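Local coordinates for protein pyruvate kinase (PDB 3QTG) that catalyses the last step of glycolysis, transferring the phosphoryl group of phosphoenolpyruvate to ADP to give pyruvate and ATP, with a divalent metal cation as cofactor, at residues Leu35-Asp43 against Pro331-Ser339; Pro54-Arg65 against Ala189-Asp198. One frame throughout, in Å; residues are numbered along the deposited sequence.

Interaction 1 (Leu35-Asp43 against Pro331-Ser339); sequences LIKFLDLVD and PLAAVSWLS
Phe38 and Val335 form the tight part of this contact, their side chains crossing at about a right angle. Both methyls of Val335 touch the ring: CG1 lies 3.5 Å from Phe38 CE1, and CG2 lies 3.6 Å from Phe38 CD1. Phe38 has CG anti to its own N (chi1 -179°), which carries the ring across toward helix 331-339 and brings CE1 to 3.3 Å from Pro331 O. That carbonyl oxygen sits at the ring edge, in the ring plane, while also accepting the helical N-H of Val335. The same CG1 methyl of Val335 also meets Val42 CG1 at 3.9 Å. Phe38, Val42 and Val335 all also rest on Ala21 of strand 18-22, and Val335 on Leu321 of strand 318-321 too. This is where a (beta/alpha)8 barrel closes: the helix after the first strand packs against the helix after the last, and the short axes run 9.5 Å apart at 28°, close to parallel. A type I turn from Leu39 to Val42 leads toward strand 44-48 and presents Leu41. Its isobutyl group straddles one helical turn, CD1 lying 3.8 Å from Ser336 CA and CD2 touching the CB and OG of Ser339, whose hydroxyl is engaged by Arg19. A water bridges the backbones, donating to Leu41 O and to Val335 O, so it joins two carbonyls that cannot bond each other. Toward solvent the packing thins. Leu332 CD1 meets mainly backbone there, 3.7 Å from Lys37 O, and is 4.1 Å from Leu41 CD1; Lys37 itself offers little more than its CB, its exposed chain leading away from the helix 331-339.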
ATOM      1  N   LEU A  35       3.889 -27.790  43.444  1.00 61.36           N
ATOM      2  CA  LEU A  35       4.854 -27.795  42.350  1.00 60.25           C
ATOM      3  C   LEU A  35       4.187 -28.102  41.008  1.00 59.65           C
ATOM      4  O   LEU A  35       4.461 -27.433  40.008  1.00 59.03           O
ATOM      5  CB  LEU A  35       5.999 -28.773  42.631  1.00 60.62           C
ATOM      6  CG  LEU A  35       7.166 -28.772  41.631  1.00 60.28           C
ATOM      7  CD1 LEU A  35       7.891 -27.426  41.602  1.00 58.33           C
ATOM      8  CD2 LEU A  35       8.133 -29.922  41.927  1.00 60.37           C
ATOM      9  N   ILE A  36       3.302 -29.097  40.995  1.00 59.46           N
ATOM     10  CA  ILE A  36       2.559 -29.454  39.783  1.00 58.84           C
ATOM     11  C   ILE A  36       1.781 -28.248  39.241  1.00 58.07           C
ATOM     12  O   ILE A  36       1.883 -27.918  38.057  1.00 57.94           O
ATOM     13  CB  ILE A  36       1.593 -30.654  40.012  1.00 59.37           C
ATOM     14  CG1 ILE A  36       2.384 -31.951  40.238  1.00 60.08           C
ATOM     15  CG2 ILE A  36       0.625 -30.803  38.838  1.00 58.43           C
ATOM     16  CD1 ILE A  36       1.525 -33.162  40.574  1.00 60.79           C
ATOM     17  N   LYS A  37       1.013 -27.598  40.115  1.00 57.56           N
ATOM     18  CA  LYS A  37       0.187 -26.456  39.728  1.00 56.66           C
ATOM     19  C   LYS A  37       1.026 -25.252  39.260  1.00 54.77           C
ATOM     20  O   LYS A  37       0.545 -24.426  38.492  1.00 54.34           O
ATOM     21  CB  LYS A  37      -0.774 -26.065  40.866  1.00 57.49           C
ATOM     22  CG  LYS A  37      -1.931 -27.049  41.078  1.00 59.78           C
ATOM     23  CD  LYS A  37      -2.934 -27.048  39.904  1.00 62.50           C
ATOM     24  CE  LYS A  37      -4.105 -28.052  40.103  1.00 62.99           C
ATOM     25  NZ  LYS A  37      -3.781 -29.446  39.670  1.00 63.66           N
ATOM     26  N   PHE A  38       2.272 -25.186  39.728  1.00 53.01           N
ATOM     27  CA  PHE A  38       3.229 -24.141  39.348  1.00 51.01           C
ATOM     28  C   PHE A  38       3.800 -24.374  37.933  1.00 50.39           C
ATOM     29  O   PHE A  38       3.827 -23.455  37.091  1.00 49.78           O
ATOM     30  CB  PHE A  38       4.360 -24.084  40.387  1.00 49.89           C
ATOM     31  CG  PHE A  38       5.393 -23.031  40.114  1.00 48.03           C
ATOM     32  CD1 PHE A  38       5.204 -21.728  40.555  1.00 45.21           C
ATOM     33  CD2 PHE A  38       6.563 -23.346  39.436  1.00 46.74           C
ATOM     34  CE1 PHE A  38       6.149 -20.744  40.315  1.00 43.88           C
ATOM     35  CE2 PHE A  38       7.519 -22.368  39.188  1.00 46.37           C
ATOM     36  CZ  PHE A  38       7.310 -21.056  39.633  1.00 45.04           C
ATOM     37  N   LEU A  39       4.236 -25.609  37.680  1.00 49.77           N
ATOM     38  CA  LEU A  39       4.834 -25.985  36.405  1.00 49.01           C
ATOM     39  C   LEU A  39       3.809 -26.100  35.288  1.00 48.93           C
ATOM     40  O   LEU A  39       4.155 -25.971  34.109  1.00 49.05           O
ATOM     41  CB  LEU A  39       5.652 -27.276  36.550  1.00 49.07           C
ATOM     42  CG  LEU A  39       6.886 -27.133  37.455  1.00 48.24           C
ATOM     43  CD1 LEU A  39       7.593 -28.451  37.667  1.00 50.13           C
ATOM     44  CD2 LEU A  39       7.864 -26.087  36.913  1.00 47.17           C
ATOM     45  N   ASP A  40       2.555 -26.361  35.663  1.00 48.88           N
ATOM     46  CA  ASP A  40       1.422 -26.342  34.734  1.00 48.47           C
ATOM     47  C   ASP A  40       1.223 -24.959  34.121  1.00 47.12           C
ATOM     48  O   ASP A  40       0.561 -24.812  33.097  1.00 46.95           O
ATOM     49  CB  ASP A  40       0.130 -26.729  35.455  1.00 49.07           C
ATOM     50  CG  ASP A  40      -0.052 -28.245  35.605  1.00 52.06           C
ATOM     51  OD1 ASP A  40       0.784 -29.055  35.111  1.00 51.97           O
ATOM     52  OD2 ASP A  40      -1.065 -28.621  36.239  1.00 54.30           O
ATOM     53  N   LEU A  41       1.783 -23.951  34.769  1.00 46.04           N
ATOM     54  CA  LEU A  41       1.576 -22.575  34.368  1.00 45.15           C
ATOM     55  C   LEU A  41       2.804 -21.953  33.712  1.00 44.03           C
ATOM     56  O   LEU A  41       2.811 -20.748  33.439  1.00 44.25           O
ATOM     57  CB  LEU A  41       1.099 -21.724  35.564  1.00 45.09           C
ATOM     58  CG  LEU A  41      -0.371 -21.930  35.957  1.00 45.62           C
ATOM     59  CD1 LEU A  41      -0.660 -21.439  37.384  1.00 44.76           C
ATOM     60  CD2 LEU A  41      -1.320 -21.266  34.958  1.00 44.82           C
ATOM     61  N   VAL A  42       3.839 -22.760  33.479  1.00 43.56           N
ATOM     62  CA  VAL A  42       5.062 -22.275  32.824  1.00 42.26           C
ATOM     63  C   VAL A  42       5.372 -23.063  31.553  1.00 41.49           C
ATOM     64  O   VAL A  42       4.887 -24.190  31.365  1.00 41.43           O
ATOM     65  CB  VAL A  42       6.309 -22.201  33.790  1.00 42.95           C
ATOM     66  CG1 VAL A  42       5.921 -21.574  35.106  1.00 42.61           C
ATOM     67  CG2 VAL A  42       6.956 -23.599  34.031  1.00 41.99           C
ATOM     68  N   ASP A  43       6.151 -22.440  30.669  1.00 40.38           N
ATOM     69  CA  ASP A  43       6.605 -23.083  29.440  1.00 39.91           C
ATOM     70  C   ASP A  43       8.089 -23.372  29.511  1.00 39.79           C
ATOM     71  O   ASP A  43       8.633 -24.091  28.672  1.00 39.92           O
ATOM     72  CB  ASP A  43       6.283 -22.213  28.217  1.00 38.98           C
ATOM     73  CG  ASP A  43       4.800 -21.877  28.118  1.00 39.64           C
ATOM     74  OD1 ASP A  43       3.976 -22.771  27.822  1.00 43.74           O
ATOM     75  OD2 ASP A  43       4.439 -20.715  28.344  1.00 40.31           O
ATOM     76  N   PRO A 331       5.160 -17.547  44.893  1.00 50.94           N
ATOM     77  CA  PRO A 331       5.591 -18.030  43.574  1.00 50.07           C
ATOM     78  C   PRO A 331       4.448 -18.497  42.676  1.00 49.71           C
ATOM     79  O   PRO A 331       4.466 -18.199  41.482  1.00 49.12           O
ATOM     80  CB  PRO A 331       6.538 -19.198  43.903  1.00 50.20           C
ATOM     81  CG  PRO A 331       6.298 -19.516  45.343  1.00 51.24           C
ATOM     82  CD  PRO A 331       5.910 -18.216  45.971  1.00 51.19           C
ATOM     83  N   LEU A 332       3.464 -19.194  43.257  1.00 49.46           N
ATOM     84  CA  LEU A 332       2.302 -19.687  42.518  1.00 49.53           C
ATOM     85  C   LEU A 332       1.362 -18.580  42.049  1.00 48.44           C
ATOM     86  O   LEU A 332       0.908 -18.615  40.928  1.00 48.47           O
ATOM     87  CB  LEU A 332       1.518 -20.751  43.309  1.00 49.64           C
ATOM     88  CG  LEU A 332       0.231 -21.278  42.648  1.00 51.00           C
ATOM     89  CD1 LEU A 332       0.484 -21.951  41.292  1.00 50.11           C
ATOM     90  CD2 LEU A 332      -0.549 -22.231  43.566  1.00 52.05           C
ATOM     91  N   ALA A 333       1.044 -17.625  42.914  1.00 48.36           N
ATOM     92  CA  ALA A 333       0.197 -16.503  42.516  1.00 47.91           C
ATOM     93  C   ALA A 333       0.840 -15.722  41.373  1.00 46.89           C
ATOM     94  O   ALA A 333       0.148 -15.247  40.486  1.00 46.99           O
ATOM     95  CB  ALA A 333      -0.060 -15.583  43.693  1.00 47.82           C
ATOM     96  N   ALA A 334       2.166 -15.615  41.409  1.00 46.46           N
ATOM     97  CA  ALA A 334       2.934 -14.867  40.418  1.00 45.70           C
ATOM     98  C   ALA A 334       2.811 -15.466  39.017  1.00 45.42           C
ATOM     99  O   ALA A 334       2.471 -14.742  38.087  1.00 45.39           O
ATOM    100  CB  ALA A 334       4.390 -14.737  40.841  1.00 45.24           C
ATOM    101  N   VAL A 335       3.035 -16.777  38.874  1.00 45.24           N
ATOM    102  CA  VAL A 335       2.856 -17.444  37.572  1.00 44.98           C
ATOM    103  C   VAL A 335       1.398 -17.527  37.136  1.00 45.83           C
ATOM    104  O   VAL A 335       1.089 -17.523  35.930  1.00 45.71           O
ATOM    105  CB  VAL A 335       3.535 -18.843  37.483  1.00 45.01           C
ATOM    106  CG1 VAL A 335       5.051 -18.719  37.664  1.00 44.69           C
ATOM    107  CG2 VAL A 335       2.930 -19.851  38.464  1.00 44.95           C
ATOM    108  N   SER A 336       0.505 -17.593  38.121  1.00 46.42           N
ATOM    109  CA  SER A 336      -0.919 -17.668  37.860  1.00 46.99           C
ATOM    110  C   SER A 336      -1.400 -16.340  37.278  1.00 46.34           C
ATOM    111  O   SER A 336      -2.089 -16.330  36.267  1.00 46.59           O
ATOM    112  CB  SER A 336      -1.670 -18.041  39.139  1.00 48.06           C
ATOM    113  OG  SER A 336      -3.056 -18.179  38.891  1.00 51.21           O
ATOM    114  N   TRP A 337      -0.998 -15.227  37.889  1.00 46.20           N
ATOM    115  CA  TRP A 337      -1.306 -13.892  37.366  1.00 45.57           C
ATOM    116  C   TRP A 337      -0.650 -13.568  36.016  1.00 44.87           C
ATOM    117  O   TRP A 337      -1.275 -12.930  35.169  1.00 44.07           O
ATOM    118  CB  TRP A 337      -0.977 -12.820  38.394  1.00 45.98           C
ATOM    119  CG  TRP A 337      -2.141 -12.518  39.266  1.00 47.37           C
ATOM    120  CD1 TRP A 337      -2.359 -12.970  40.544  1.00 48.51           C
ATOM    121  CD2 TRP A 337      -3.274 -11.714  38.928  1.00 47.71           C
ATOM    122  NE1 TRP A 337      -3.546 -12.486  41.017  1.00 47.77           N
ATOM    123  CE2 TRP A 337      -4.134 -11.715  40.050  1.00 48.27           C
ATOM    124  CE3 TRP A 337      -3.641 -10.982  37.789  1.00 47.60           C
ATOM    125  CZ2 TRP A 337      -5.345 -11.009  40.070  1.00 48.84           C
ATOM    126  CZ3 TRP A 337      -4.854 -10.286  37.804  1.00 48.13           C
ATOM    127  CH2 TRP A 337      -5.689 -10.306  38.940  1.00 49.41           C
ATOM    128  N   LEU A 338       0.593 -14.018  35.817  1.00 44.34           N
ATOM    129  CA  LEU A 338       1.256 -13.903  34.505  1.00 44.17           C
ATOM    130  C   LEU A 338       0.413 -14.502  33.364  1.00 44.75           C
ATOM    131  O   LEU A 338       0.118 -13.840  32.359  1.00 44.24           O
ATOM    132  CB  LEU A 338       2.640 -14.561  34.524  1.00 43.23           C
ATOM    133  CG  LEU A 338       3.407 -14.345  33.214  1.00 42.92           C
ATOM    134  CD1 LEU A 338       3.485 -12.830  32.832  1.00 41.55           C
ATOM    135  CD2 LEU A 338       4.800 -14.976  33.262  1.00 42.86           C
ATOM    136  N   SER A 339       0.025 -15.757  33.558  1.00 45.35           N
ATOM    137  CA  SER A 339      -0.715 -16.548  32.583  1.00 45.74           C
ATOM    138  C   SER A 339      -2.112 -15.989  32.320  1.00 46.24           C
ATOM    139  O   SER A 339      -2.577 -15.955  31.175  1.00 46.25           O
ATOM    140  CB  SER A 339      -0.803 -17.989  33.099  1.00 45.77           C
ATOM    141  OG  SER A 339      -1.156 -18.875  32.074  1.00 46.04           O
TER
HETATM  142  O   HOH W   1       3.215 -17.986  34.073  1.00 45.85           O

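Interaction 2 (Pro54-Arg65 against Ala189-Asp198); sequences PNEVKFRIEAVR and AISPIRDNID
Two neighbouring segments of the barrel's outer helical layer meet where Val57, Ile61 and Arg65, a turn apart on helix 54-65, face the chain 189-198, largely 3-10, leading into strand 199-202. Ile193 CD1 wedges between Val57 CG1 and Ile61 CD1, 3.7 Å from the latter; Ile193 has CG1 between its N and carbonyl carbon (chi1 58°), which points CD1 at helix 54-65. At one end Pro54 packs on Ala189 and Ile190; Ile61 CG2 continues the apolar row onto Asn196 CB. Arg65 ends it side-on: NE donates to Asn196 OD1 (2.8 Å), the guanidinium and amide planes nearly coplanar, while NH2 donates to Asn196 O (2.8 Å) from above the carbonyl plane. NH2 also makes a straighter salt bridge to the syn side of Asp198 OD2 (2.8 Å, 165°), which lies in the guanidinium plane. Glu68 and Leu75 O hold NH1, and Val77 N shares Asp198 OD2. A leucine in place of Arg65 would probably leave the carboxylate of Asp198 without this countercharge and Asn196 OD1 without this donor. Such lateral packing of successive connections around parallel strands is the hallmark of the TIM barrel.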
ATOM      1  N   PRO A  54      25.695 -26.461  42.221  1.00 70.78           N
ATOM      2  CA  PRO A  54      25.594 -27.553  41.245  1.00 70.48           C
ATOM      3  C   PRO A  54      24.593 -28.654  41.614  1.00 70.34           C
ATOM      4  O   PRO A  54      24.004 -29.257  40.721  1.00 70.20           O
ATOM      5  CB  PRO A  54      27.013 -28.125  41.222  1.00 71.13           C
ATOM      6  CG  PRO A  54      27.874 -26.969  41.542  1.00 71.20           C
ATOM      7  CD  PRO A  54      27.104 -26.166  42.555  1.00 71.16           C
ATOM      8  N   ASN A  55      24.402 -28.918  42.906  1.00 69.99           N
ATOM      9  CA  ASN A  55      23.408 -29.915  43.331  1.00 69.78           C
ATOM     10  C   ASN A  55      22.004 -29.345  43.550  1.00 68.36           C
ATOM     11  O   ASN A  55      21.015 -30.095  43.610  1.00 68.54           O
ATOM     12  CB  ASN A  55      23.900 -30.729  44.535  1.00 70.82           C
ATOM     13  CG  ASN A  55      24.612 -32.006  44.112  1.00 72.68           C
ATOM     14  OD1 ASN A  55      23.978 -33.046  43.905  1.00 73.50           O
ATOM     15  ND2 ASN A  55      25.935 -31.931  43.972  1.00 73.30           N
ATOM     16  N   GLU A  56      21.922 -28.022  43.666  1.00 66.53           N
ATOM     17  CA  GLU A  56      20.644 -27.313  43.530  1.00 64.78           C
ATOM     18  C   GLU A  56      20.179 -27.317  42.063  1.00 62.97           C
ATOM     19  O   GLU A  56      19.014 -27.579  41.776  1.00 62.40           O
ATOM     20  CB  GLU A  56      20.768 -25.883  44.036  1.00 64.63           C
ATOM     21  CG  GLU A  56      20.877 -25.764  45.541  1.00 66.93           C
ATOM     22  CD  GLU A  56      21.001 -24.328  45.991  1.00 69.21           C
ATOM     23  OE1 GLU A  56      21.458 -23.477  45.189  1.00 70.11           O
ATOM     24  OE2 GLU A  56      20.639 -24.044  47.151  1.00 70.91           O
ATOM     25  N   VAL A  57      21.107 -27.030  41.151  1.00 61.30           N
ATOM     26  CA  VAL A  57      20.852 -27.096  39.715  1.00 59.96           C
ATOM     27  C   VAL A  57      20.390 -28.495  39.323  1.00 60.50           C
ATOM     28  O   VAL A  57      19.357 -28.646  38.673  1.00 59.87           O
ATOM     29  CB  VAL A  57      22.105 -26.722  38.891  1.00 59.64           C
ATOM     30  CG1 VAL A  57      21.816 -26.810  37.417  1.00 58.60           C
ATOM     31  CG2 VAL A  57      22.579 -25.332  39.238  1.00 57.73           C
ATOM     32  N   LYS A  58      21.154 -29.505  39.745  1.00 60.95           N
ATOM     33  CA  LYS A  58      20.878 -30.909  39.443  1.00 61.85           C
ATOM     34  C   LYS A  58      19.483 -31.352  39.894  1.00 61.66           C
ATOM     35  O   LYS A  58      18.745 -31.949  39.109  1.00 61.50           O
ATOM     36  CB  LYS A  58      21.969 -31.813  40.060  1.00 62.46           C
ATOM     37  CG  LYS A  58      21.943 -33.257  39.599  1.00 63.85           C
ATOM     38  CD  LYS A  58      23.228 -34.017  40.019  1.00 65.37           C
ATOM     39  CE  LYS A  58      23.129 -35.502  39.705  1.00 67.61           C
ATOM     40  NZ  LYS A  58      22.912 -35.775  38.249  1.00 67.69           N
ATOM     41  N   PHE A  59      19.147 -31.057  41.153  1.00 61.83           N
ATOM     42  CA  PHE A  59      17.862 -31.418  41.777  1.00 61.84           C
ATOM     43  C   PHE A  59      16.656 -30.668  41.192  1.00 60.37           C
ATOM     44  O   PHE A  59      15.562 -31.230  41.099  1.00 60.54           O
ATOM     45  CB  PHE A  59      17.953 -31.240  43.312  1.00 63.33           C
ATOM     46  CG  PHE A  59      16.732 -30.596  43.949  1.00 65.00           C
ATOM     47  CD1 PHE A  59      16.712 -29.224  44.221  1.00 66.02           C
ATOM     48  CD2 PHE A  59      15.619 -31.361  44.308  1.00 68.10           C
ATOM     49  CE1 PHE A  59      15.596 -28.618  44.814  1.00 66.91           C
ATOM     50  CE2 PHE A  59      14.488 -30.763  44.900  1.00 68.44           C
ATOM     51  CZ  PHE A  59      14.481 -29.385  45.150  1.00 66.69           C
ATOM     52  N   ARG A  60      16.850 -29.402  40.817  1.00 58.45           N
ATOM     53  CA  ARG A  60      15.776 -28.604  40.209  1.00 56.58           C
ATOM     54  C   ARG A  60      15.448 -29.120  38.799  1.00 56.35           C
ATOM     55  O   ARG A  60      14.282 -29.340  38.456  1.00 56.15           O
ATOM     56  CB  ARG A  60      16.140 -27.114  40.192  1.00 55.72           C
ATOM     57  CG  ARG A  60      16.048 -26.438  41.569  1.00 54.79           C
ATOM     58  CD  ARG A  60      16.816 -25.125  41.635  1.00 54.47           C
ATOM     59  NE  ARG A  60      16.805 -24.540  42.985  1.00 52.69           N
ATOM     60  CZ  ARG A  60      17.538 -23.496  43.364  1.00 52.29           C
ATOM     61  NH1 ARG A  60      18.344 -22.890  42.506  1.00 52.80           N
ATOM     62  NH2 ARG A  60      17.461 -23.037  44.606  1.00 53.83           N
ATOM     63  N   ILE A  61      16.492 -29.332  38.003  1.00 55.95           N
ATOM     64  CA  ILE A  61      16.363 -29.910  36.679  1.00 55.68           C
ATOM     65  C   ILE A  61      15.677 -31.275  36.729  1.00 56.34           C
ATOM     66  O   ILE A  61      14.764 -31.531  35.939  1.00 56.36           O
ATOM     67  CB  ILE A  61      17.730 -29.978  35.960  1.00 55.70           C
ATOM     68  CG1 ILE A  61      18.217 -28.551  35.661  1.00 54.58           C
ATOM     69  CG2 ILE A  61      17.646 -30.864  34.699  1.00 55.22           C
ATOM     70  CD1 ILE A  61      19.419 -28.437  34.728  1.00 54.79           C
ATOM     71  N   GLU A  62      16.090 -32.132  37.669  1.00 56.73           N
ATOM     72  CA  GLU A  62      15.444 -33.449  37.864  1.00 57.30           C
ATOM     73  C   GLU A  62      13.939 -33.347  38.152  1.00 55.64           C
ATOM     74  O   GLU A  62      13.147 -34.115  37.617  1.00 55.57           O
ATOM     75  CB  GLU A  62      16.144 -34.257  38.976  1.00 58.52           C
ATOM     76  CG  GLU A  62      17.342 -35.090  38.509  1.00 60.01           C
ATOM     77  CD  GLU A  62      18.255 -35.500  39.663  1.00 61.01           C
ATOM     78  OE1 GLU A  62      18.668 -34.610  40.436  1.00 64.48           O
ATOM     79  OE2 GLU A  62      18.572 -36.706  39.803  1.00 63.05           O
ATOM     80  N   ALA A  63      13.552 -32.408  39.006  1.00 54.38           N
ATOM     81  CA  ALA A  63      12.137 -32.170  39.299  1.00 53.91           C
ATOM     82  C   ALA A  63      11.370 -31.665  38.058  1.00 52.97           C
ATOM     83  O   ALA A  63      10.196 -32.006  37.840  1.00 52.68           O
ATOM     84  CB  ALA A  63      12.002 -31.176  40.446  1.00 53.96           C
ATOM     85  N   VAL A  64      12.051 -30.858  37.248  1.00 51.68           N
ATOM     86  CA  VAL A  64      11.477 -30.344  36.001  1.00 50.34           C
ATOM     87  C   VAL A  64      11.232 -31.491  35.011  1.00 50.43           C
ATOM     88  O   VAL A  64      10.133 -31.619  34.465  1.00 49.23           O
ATOM     89  CB  VAL A  64      12.391 -29.235  35.394  1.00 49.77           C
ATOM     90  CG1 VAL A  64      12.096 -28.987  33.892  1.00 47.84           C
ATOM     91  CG2 VAL A  64      12.276 -27.957  36.231  1.00 49.08           C
ATOM     92  N   ARG A  65      12.253 -32.330  34.819  1.00 50.76           N
ATOM     93  CA  ARG A  65      12.204 -33.438  33.844  1.00 51.10           C
ATOM     94  C   ARG A  65      11.253 -34.540  34.284  1.00 51.88           C
ATOM     95  O   ARG A  65      10.650 -35.228  33.449  1.00 51.86           O
ATOM     96  CB  ARG A  65      13.599 -34.019  33.597  1.00 50.85           C
ATOM     97  CG  ARG A  65      14.549 -33.061  32.884  1.00 49.86           C
ATOM     98  CD  ARG A  65      13.930 -32.477  31.590  1.00 47.67           C
ATOM     99  NE  ARG A  65      14.880 -31.566  30.959  1.00 46.97           N
ATOM    100  CZ  ARG A  65      14.570 -30.543  30.166  1.00 45.60           C
ATOM    101  NH1 ARG A  65      13.303 -30.246  29.874  1.00 43.60           N
ATOM    102  NH2 ARG A  65      15.550 -29.807  29.667  1.00 44.29           N
ATOM    103  N   ALA A 189      31.307 -27.544  35.969  1.00 58.07           N
ATOM    104  CA  ALA A 189      30.656 -28.102  37.152  1.00 59.13           C
ATOM    105  C   ALA A 189      29.330 -28.774  36.808  1.00 59.49           C
ATOM    106  O   ALA A 189      28.937 -29.751  37.446  1.00 60.37           O
ATOM    107  CB  ALA A 189      30.432 -27.012  38.196  1.00 58.90           C
ATOM    108  N   ILE A 190      28.650 -28.245  35.791  1.00 59.26           N
ATOM    109  CA  ILE A 190      27.288 -28.665  35.438  1.00 59.10           C
ATOM    110  C   ILE A 190      27.269 -29.533  34.172  1.00 59.01           C
ATOM    111  O   ILE A 190      26.260 -30.152  33.850  1.00 58.68           O
ATOM    112  CB  ILE A 190      26.326 -27.425  35.381  1.00 58.59           C
ATOM    113  CG1 ILE A 190      25.738 -27.148  36.768  1.00 58.85           C
ATOM    114  CG2 ILE A 190      25.205 -27.580  34.374  1.00 58.90           C
ATOM    115  CD1 ILE A 190      26.460 -26.045  37.539  1.00 61.30           C
ATOM    116  N   SER A 191      28.417 -29.608  33.502  1.00 59.17           N
ATOM    117  CA  SER A 191      28.608 -30.442  32.307  1.00 60.17           C
ATOM    118  C   SER A 191      28.167 -31.913  32.353  1.00 60.44           C
ATOM    119  O   SER A 191      27.835 -32.462  31.299  1.00 60.81           O
ATOM    120  CB  SER A 191      30.058 -30.359  31.818  1.00 60.94           C
ATOM    121  OG  SER A 191      30.312 -29.068  31.280  1.00 62.26           O
ATOM    122  N   PRO A 192      28.177 -32.566  33.541  1.00 60.70           N
ATOM    123  CA  PRO A 192      27.569 -33.914  33.562  1.00 61.21           C
ATOM    124  C   PRO A 192      26.073 -33.967  33.170  1.00 60.52           C
ATOM    125  O   PRO A 192      25.604 -35.003  32.696  1.00 60.86           O
ATOM    126  CB  PRO A 192      27.760 -34.366  35.015  1.00 61.63           C
ATOM    127  CG  PRO A 192      28.907 -33.538  35.529  1.00 61.79           C
ATOM    128  CD  PRO A 192      28.753 -32.210  34.855  1.00 60.61           C
ATOM    129  N   ILE A 193      25.342 -32.866  33.351  1.00 59.44           N
ATOM    130  CA  ILE A 193      23.899 -32.823  33.024  1.00 58.50           C
ATOM    131  C   ILE A 193      23.587 -31.903  31.820  1.00 57.10           C
ATOM    132  O   ILE A 193      22.480 -31.382  31.664  1.00 55.90           O
ATOM    133  CB  ILE A 193      23.040 -32.472  34.282  1.00 58.63           C
ATOM    134  CG1 ILE A 193      23.463 -31.127  34.881  1.00 57.74           C
ATOM    135  CG2 ILE A 193      23.195 -33.576  35.347  1.00 60.13           C
ATOM    136  CD1 ILE A 193      22.383 -30.455  35.687  1.00 57.39           C
ATOM    137  N   ARG A 194      24.589 -31.745  30.963  1.00 56.41           N
ATOM    138  CA  ARG A 194      24.531 -30.827  29.843  1.00 55.54           C
ATOM    139  C   ARG A 194      23.465 -31.174  28.811  1.00 55.29           C
ATOM    140  O   ARG A 194      23.027 -30.296  28.056  1.00 54.51           O
ATOM    141  CB  ARG A 194      25.891 -30.765  29.158  1.00 55.90           C
ATOM    142  CG  ARG A 194      26.359 -32.109  28.649  1.00 56.69           C
ATOM    143  CD  ARG A 194      27.604 -31.956  27.843  1.00 58.60           C
ATOM    144  NE  ARG A 194      28.096 -33.234  27.331  1.00 59.86           N
ATOM    145  CZ  ARG A 194      28.924 -34.022  28.007  1.00 61.22           C
ATOM    146  NH1 ARG A 194      29.326 -33.667  29.214  1.00 60.07           N
ATOM    147  NH2 ARG A 194      29.344 -35.161  27.479  1.00 63.16           N
ATOM    148  N   ASP A 195      23.061 -32.445  28.758  1.00 55.36           N
ATOM    149  CA  ASP A 195      22.077 -32.872  27.777  1.00 55.14           C
ATOM    150  C   ASP A 195      20.652 -32.415  28.162  1.00 53.60           C
ATOM    151  O   ASP A 195      19.734 -32.415  27.344  1.00 52.03           O
ATOM    152  CB  ASP A 195      22.187 -34.385  27.512  1.00 56.70           C
ATOM    153  CG  ASP A 195      23.327 -34.730  26.527  1.00 59.95           C
ATOM    154  OD1 ASP A 195      23.782 -33.826  25.773  1.00 63.13           O
ATOM    155  OD2 ASP A 195      23.770 -35.897  26.498  1.00 62.83           O
ATOM    156  N   ASN A 196      20.504 -32.001  29.417  1.00 52.37           N
ATOM    157  CA  ASN A 196      19.240 -31.509  29.929  1.00 50.71           C
ATOM    158  C   ASN A 196      19.125 -29.987  29.947  1.00 48.72           C
ATOM    159  O   ASN A 196      18.159 -29.447  30.474  1.00 48.17           O
ATOM    160  CB  ASN A 196      18.994 -32.084  31.322  1.00 51.52           C
ATOM    161  CG  ASN A 196      18.141 -33.321  31.284  1.00 52.47           C
ATOM    162  OD1 ASN A 196      17.027 -33.299  30.762  1.00 51.28           O
ATOM    163  ND2 ASN A 196      18.657 -34.416  31.842  1.00 52.83           N
ATOM    164  N   ILE A 197      20.101 -29.305  29.355  1.00 47.29           N
ATOM    165  CA  ILE A 197      20.121 -27.842  29.345  1.00 45.79           C
ATOM    166  C   ILE A 197      19.883 -27.258  27.936  1.00 44.95           C
ATOM    167  O   ILE A 197      20.672 -27.476  27.004  1.00 45.14           O
ATOM    168  CB  ILE A 197      21.416 -27.279  29.943  1.00 46.08           C
ATOM    169  CG1 ILE A 197      21.606 -27.786  31.381  1.00 46.74           C
ATOM    170  CG2 ILE A 197      21.378 -25.771  29.937  1.00 45.51           C
ATOM    171  CD1 ILE A 197      22.866 -27.318  31.996  1.00 47.73           C
ATOM    172  N   ASP A 198      18.802 -26.496  27.813  1.00 42.90           N
ATOM    173  CA  ASP A 198      18.285 -26.084  26.515  1.00 41.88           C
ATOM    174  C   ASP A 198      18.791 -24.702  26.102  1.00 40.47           C
ATOM    175  O   ASP A 198      19.014 -24.452  24.926  1.00 41.30           O
ATOM    176  CB  ASP A 198      16.752 -26.156  26.541  1.00 41.65           C
ATOM    177  CG  ASP A 198      16.239 -27.541  27.022  1.00 42.64           C
ATOM    178  OD1 ASP A 198      16.651 -28.571  26.429  1.00 43.43           O
ATOM    179  OD2 ASP A 198      15.437 -27.601  27.989  1.00 41.59           O
TER

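In the fold
Both contacts lie in the helical layer around one barrel, their centres 21 Å apart and their nearest atoms about 4 Å apart without touching. Interaction 2 is nested within the chain loop that interaction 1 closes. Helix 54-71 mediates between them: its residues 54-65 make interaction 2, while Tyr67, further along, touches Leu39 and bonds Asp40 of segment 35-43. Strand 44-48 runs from one contact to the other and carries active-site residues assigned by similarity. The side chain of Val42 in interaction 1 is about 10 Å from that of Arg46, which probably binds the substrate; in interaction 2, the side chain of Val57 is about 4 Å from that of Leu49, a probable ATP-site residue.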